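Local coordinates for protein membrane-bound lytic murein transglycosylase (PDB 2PNW) that probably cleaves the glycosidic bonds of the bacterial cell-wall polymer murein, as a membrane-bound lytic transglycosylase of the MltA family, at residues Ser215-Leu220 with Gln235-Trp240; Gln239-His244 with Asp249-His254. All coordinates share one frame; numbering follows the deposited sequence.

Contact 1: residues Ser215-Leu220 with Gln235-Trp240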
# COMPACT_ATOMS: atom_id res chain seq x y z
N SER A 215 11.50 1.77 9.08
CA SER A 215 11.33 2.61 10.28
C SER A 215 10.66 3.93 9.92
O SER A 215 11.12 4.63 9.02
CB SER A 215 12.67 2.89 10.98
OG SER A 215 13.33 1.68 11.25
N PRO A 216 9.52 4.23 10.57
CA PRO A 216 8.79 5.46 10.28
C PRO A 216 9.49 6.71 10.83
O PRO A 216 9.79 6.78 12.04
CB PRO A 216 7.45 5.24 10.95
CG PRO A 216 7.73 4.28 12.06
CD PRO A 216 8.81 3.39 11.57
N ILE A 217 9.74 7.69 9.96
CA ILE A 217 10.45 8.89 10.40
C ILE A 217 9.56 9.80 11.25
O ILE A 217 10.06 10.54 12.08
CB ILE A 217 11.15 9.68 9.25
CG1 ILE A 217 10.12 10.19 8.23
CG2 ILE A 217 12.27 8.79 8.58
CD1 ILE A 217 10.71 11.22 7.28
N GLY A 218 8.24 9.70 11.05
CA GLY A 218 7.28 10.47 11.88
C GLY A 218 7.47 10.13 13.35
O GLY A 218 7.54 11.00 14.21
N ARG A 219 7.57 8.84 13.64
CA ARG A 219 7.74 8.39 15.03
C ARG A 219 9.08 8.85 15.60
O ARG A 219 9.16 9.24 16.77
CB ARG A 219 7.60 6.87 15.11
CG ARG A 219 7.74 6.26 16.50
CD ARG A 219 6.90 6.97 17.56
NE ARG A 219 5.47 6.95 17.28
CZ ARG A 219 4.57 7.63 17.98
NH1 ARG A 219 4.94 8.38 19.01
NH2 ARG A 219 3.28 7.55 17.64
N LEU A 220 10.12 8.84 14.77
CA LEU A 220 11.43 9.32 15.21
C LEU A 220 11.32 10.78 15.61
O LEU A 220 11.86 11.20 16.63
CB LEU A 220 12.47 9.19 14.09
CG LEU A 220 13.87 9.76 14.40
CD1 LEU A 220 14.45 9.16 15.63
CD2 LEU A 220 14.85 9.55 13.25
N GLN A 235 2.33 16.57 5.80
CA GLN A 235 2.65 17.98 5.57
C GLN A 235 3.60 18.56 6.64
O GLN A 235 4.57 19.23 6.30
CB GLN A 235 1.35 18.83 5.51
CG GLN A 235 0.53 18.65 4.23
CD GLN A 235 -0.55 17.56 4.33
OE1 GLN A 235 -0.45 16.63 5.13
NE2 GLN A 235 -1.58 17.69 3.49
N THR A 236 3.35 18.28 7.91
CA THR A 236 4.24 18.83 8.95
C THR A 236 5.61 18.15 8.98
O THR A 236 6.62 18.77 9.32
CB THR A 236 3.61 18.82 10.35
OG1 THR A 236 3.44 17.47 10.82
CG2 THR A 236 2.24 19.52 10.33
N ILE A 237 5.63 16.86 8.63
CA ILE A 237 6.89 16.14 8.50
C ILE A 237 7.73 16.74 7.37
O ILE A 237 8.92 17.03 7.54
CB ILE A 237 6.66 14.61 8.27
CG1 ILE A 237 6.03 13.95 9.53
CG2 ILE A 237 7.99 13.90 7.93
CD1 ILE A 237 5.48 12.49 9.26
N ARG A 238 7.11 16.95 6.21
CA ARG A 238 7.80 17.57 5.08
C ARG A 238 8.27 19.00 5.43
O ARG A 238 9.38 19.40 5.07
CB ARG A 238 6.88 17.62 3.88
CG ARG A 238 6.69 16.27 3.14
CD ARG A 238 5.69 16.52 1.99
NE ARG A 238 5.35 15.33 1.19
CZ ARG A 238 6.05 14.90 0.14
NH1 ARG A 238 7.16 15.52 -0.23
NH2 ARG A 238 5.62 13.85 -0.57
N GLN A 239 7.45 19.75 6.15
CA GLN A 239 7.86 21.12 6.58
C GLN A 239 9.11 21.04 7.47
O GLN A 239 10.06 21.83 7.30
CB GLN A 239 6.72 21.83 7.33
CG GLN A 239 7.01 23.35 7.63
CD GLN A 239 7.25 24.15 6.37
OE1 GLN A 239 6.38 24.22 5.49
NE2 GLN A 239 8.43 24.73 6.25
N TRP A 240 9.09 20.13 8.44
CA TRP A 240 10.23 19.99 9.38
C TRP A 240 11.48 19.68 8.60
O TRP A 240 12.53 20.30 8.80
CB TRP A 240 9.99 18.88 10.43
CG TRP A 240 11.09 18.87 11.48
CD1 TRP A 240 11.07 19.54 12.68
CD2 TRP A 240 12.36 18.21 11.40
NE1 TRP A 240 12.25 19.32 13.36
CE2 TRP A 240 13.07 18.52 12.59
CE3 TRP A 240 12.98 17.39 10.43
CZ2 TRP A 240 14.35 18.04 12.85
CZ3 TRP A 240 14.27 16.92 10.68
CH2 TRP A 240 14.94 17.25 11.89

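Contact 2: residues Gln239-His244 with Asp249-His254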
# COMPACT_ATOMS: atom_id res chain seq x y z
N GLN A 239 7.45 19.75 6.15
CA GLN A 239 7.86 21.12 6.58
C GLN A 239 9.11 21.04 7.47
O GLN A 239 10.06 21.83 7.30
CB GLN A 239 6.72 21.83 7.33
CG GLN A 239 7.01 23.35 7.63
CD GLN A 239 7.25 24.15 6.37
OE1 GLN A 239 6.38 24.22 5.49
NE2 GLN A 239 8.43 24.73 6.25
N TRP A 240 9.09 20.13 8.44
CA TRP A 240 10.23 19.99 9.38
C TRP A 240 11.48 19.68 8.60
O TRP A 240 12.53 20.30 8.80
CB TRP A 240 9.99 18.88 10.43
CG TRP A 240 11.09 18.87 11.48
CD1 TRP A 240 11.07 19.54 12.68
CD2 TRP A 240 12.36 18.21 11.40
NE1 TRP A 240 12.25 19.32 13.36
CE2 TRP A 240 13.07 18.52 12.59
CE3 TRP A 240 12.98 17.39 10.43
CZ2 TRP A 240 14.35 18.04 12.85
CZ3 TRP A 240 14.27 16.92 10.68
CH2 TRP A 240 14.94 17.25 11.89
N LEU A 241 11.38 18.74 7.66
CA LEU A 241 12.51 18.38 6.82
C LEU A 241 12.97 19.55 5.92
O LEU A 241 14.16 19.75 5.73
CB LEU A 241 12.14 17.15 5.96
CG LEU A 241 12.04 15.83 6.75
CD1 LEU A 241 11.30 14.78 5.84
CD2 LEU A 241 13.41 15.31 7.24
N ALA A 242 12.03 20.30 5.38
CA ALA A 242 12.37 21.50 4.57
C ALA A 242 13.14 22.54 5.43
O ALA A 242 14.04 23.21 4.93
CB ALA A 242 11.12 22.14 4.02
N ASP A 243 12.76 22.64 6.69
CA ASP A 243 13.38 23.59 7.65
C ASP A 243 14.69 23.10 8.29
O ASP A 243 15.35 23.87 9.03
CB ASP A 243 12.37 23.93 8.76
CG ASP A 243 11.23 24.79 8.26
OD1 ASP A 243 11.42 25.49 7.26
OD2 ASP A 243 10.17 24.77 8.88
N HIS A 244 15.06 21.85 8.02
CA HIS A 244 16.28 21.30 8.61
C HIS A 244 17.12 20.54 7.60
O HIS A 244 17.38 19.35 7.81
CB HIS A 244 15.93 20.38 9.78
CG HIS A 244 15.29 21.08 10.94
ND1 HIS A 244 13.93 21.31 11.03
CD2 HIS A 244 15.83 21.60 12.07
CE1 HIS A 244 13.67 21.95 12.17
NE2 HIS A 244 14.80 22.13 12.82
N ASP A 249 19.50 13.94 6.09
CA ASP A 249 20.08 12.60 5.86
C ASP A 249 20.01 11.72 7.09
O ASP A 249 19.66 10.54 7.00
CB ASP A 249 21.53 12.65 5.34
CG ASP A 249 21.64 13.21 3.95
OD1 ASP A 249 20.61 13.26 3.22
OD2 ASP A 249 22.76 13.59 3.56
N GLY A 250 20.35 12.27 8.26
CA GLY A 250 20.34 11.46 9.50
C GLY A 250 18.98 10.87 9.80
O GLY A 250 18.87 9.73 10.26
N VAL A 251 17.94 11.66 9.53
CA VAL A 251 16.58 11.26 9.77
C VAL A 251 16.14 10.23 8.70
O VAL A 251 15.59 9.20 9.04
CB VAL A 251 15.63 12.48 9.79
CG1 VAL A 251 14.15 12.04 9.81
CG2 VAL A 251 15.95 13.38 11.02
N LEU A 252 16.34 10.54 7.42
CA LEU A 252 15.91 9.58 6.37
C LEU A 252 16.62 8.24 6.55
O LEU A 252 16.03 7.18 6.35
CB LEU A 252 16.23 10.13 4.98
CG LEU A 252 15.51 11.46 4.67
CD1 LEU A 252 15.61 11.75 3.15
CD2 LEU A 252 14.03 11.45 5.16
N TRP A 253 17.90 8.30 6.92
CA TRP A 253 18.71 7.07 7.00
C TRP A 253 18.39 6.17 8.20
O TRP A 253 18.82 5.00 8.26
CB TRP A 253 20.20 7.44 6.95
CG TRP A 253 20.66 7.98 5.61
CD1 TRP A 253 20.04 7.85 4.40
CD2 TRP A 253 21.87 8.71 5.35
NE1 TRP A 253 20.76 8.46 3.42
CE2 TRP A 253 21.90 8.98 3.97
CE3 TRP A 253 22.94 9.15 6.16
CZ2 TRP A 253 22.96 9.68 3.37
CZ3 TRP A 253 23.99 9.83 5.56
CH2 TRP A 253 24.00 10.10 4.17
N HIS A 254 17.60 6.70 9.15
CA HIS A 254 16.98 5.91 10.23
C HIS A 254 16.11 4.83 9.61
O HIS A 254 15.95 3.75 10.17
CB HIS A 254 16.11 6.82 11.11
CG HIS A 254 15.30 6.09 12.13
ND1 HIS A 254 15.86 5.43 13.20
CD2 HIS A 254 13.96 5.99 12.29
CE1 HIS A 254 14.90 4.93 13.96
NE2 HIS A 254 13.73 5.25 13.43

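Contact 1: residues Ser215-Leu220 with Gln235-Trp240
In the MltA-specific insert domain, the first turn of helix 217-223 packs against helix 234-243, and the meeting of Ile217 and Gly218 with Ile237 illustrates how one branched side chain can serve two neighbours at once. The two branches of Ile237 divide the work. Its CG2 methyl lies 3.9 Å from CD1 of Ile217, an apolar touch between two isoleucines whose side chains cross obliquely. The other branch ends in CD1, which sits 3.8 Å from CA of Gly218. Because glycine carries no side chain, this methyl comes to rest directly on the backbone, and the CA atoms of Gly218 and Ile237 stand 6.6 Å apart, the nearest such pair between the segments. In Ile237, a chi1 of -67° sets CG1 beside the backbone N and CG2 anti to it, which sends the two branches to different neighbours. In Ile217, the CG1 branch, lodged between the backbone N and the carbonyl carbon (chi1 62°), carries the CD1 that meets Ile237. No hydrogen bond joins the segments, and the buried surface is small, 109 Å² in all. Pro216 holds the N-cap position just before the helix. Around this core, helix 180-189 brings Phe184 against Ile217 and Phe185 against Ile237, Leu227 adds to the side of Ile237, and helix 248-252 meets Ile217 through Val251 and Leu252.

Contact 2: residues Gln239-His244 with Asp249-His254
Apolar contacts alone join the two segments, with Trp240 and Leu241 on one side and Val251 and Leu252 on the other. The indole reaches Val251 with the far rim of its six-membered ring: CZ3 lies 3.9 Å from Val251 CG2, and CH2 is near the same methyl. That methyl approaches the ring obliquely. Val251 divides its two methyls between neighbouring residues, since CG1, anti to the backbone N (chi1 171°), lies 4.2 Å from Leu241 CD2. A looser touch follows at the other branch of Leu241, where CD1 is 4.4 Å from Leu252 CD2.

These residues belong to two consecutive helices of the MltA-specific insert domain, 234-243 and 248-252, joined by a short link. The CA atoms of Leu241 and Val251 are 8.7 Å apart, the closest such pair, so side chains bridge the gap between the helices. Ile217 of helix 217-223 and Val181 of helix 180-189 also pack on Leu241.

Polar and aromatic interactions act within segment 239-244, at the end of its helix. His244 ND1 donates to Trp240 O over 2.8 Å; the acceptor lies in the imidazole plane, while the donor is tilted 26° from the carbonyl plane. The same imidazole stacks on the indole, its ND1 3.3 Å above the ring plane and over the centre, so bond and stack together fix its position. One residue earlier at each end, Gln239 NE2 gives a hydrogen bond to Asp243 OD2, 3.2 Å away, meeting the carboxylate from above its plane. Beyond the segment, Trp240 NE1 makes a weak hydrogen bond to Glu226 OE1.

Contacts 1 and 2 share helix 234-243, with Gln239 and Trp240 common to both contacts, and their centres are about 8 Å apart. Along that helix, Ile237 meets helix 217-223, while Trp240 and Leu241 meet helix 248-252 and also touch helix 217-223. The two contacts also touch directly. Ile217 CD1 is 3.9 Å from Leu241 CD1, and Ile217 CG2 is 3.4 Å from Val251 O, so one isoleucine belongs to a common core of three helices. Farther along, Leu220 CD2 packs 3.7 Å from His254 CG. Both contacts lie in the MltA-specific insert domain, on the same side of the chain's centre.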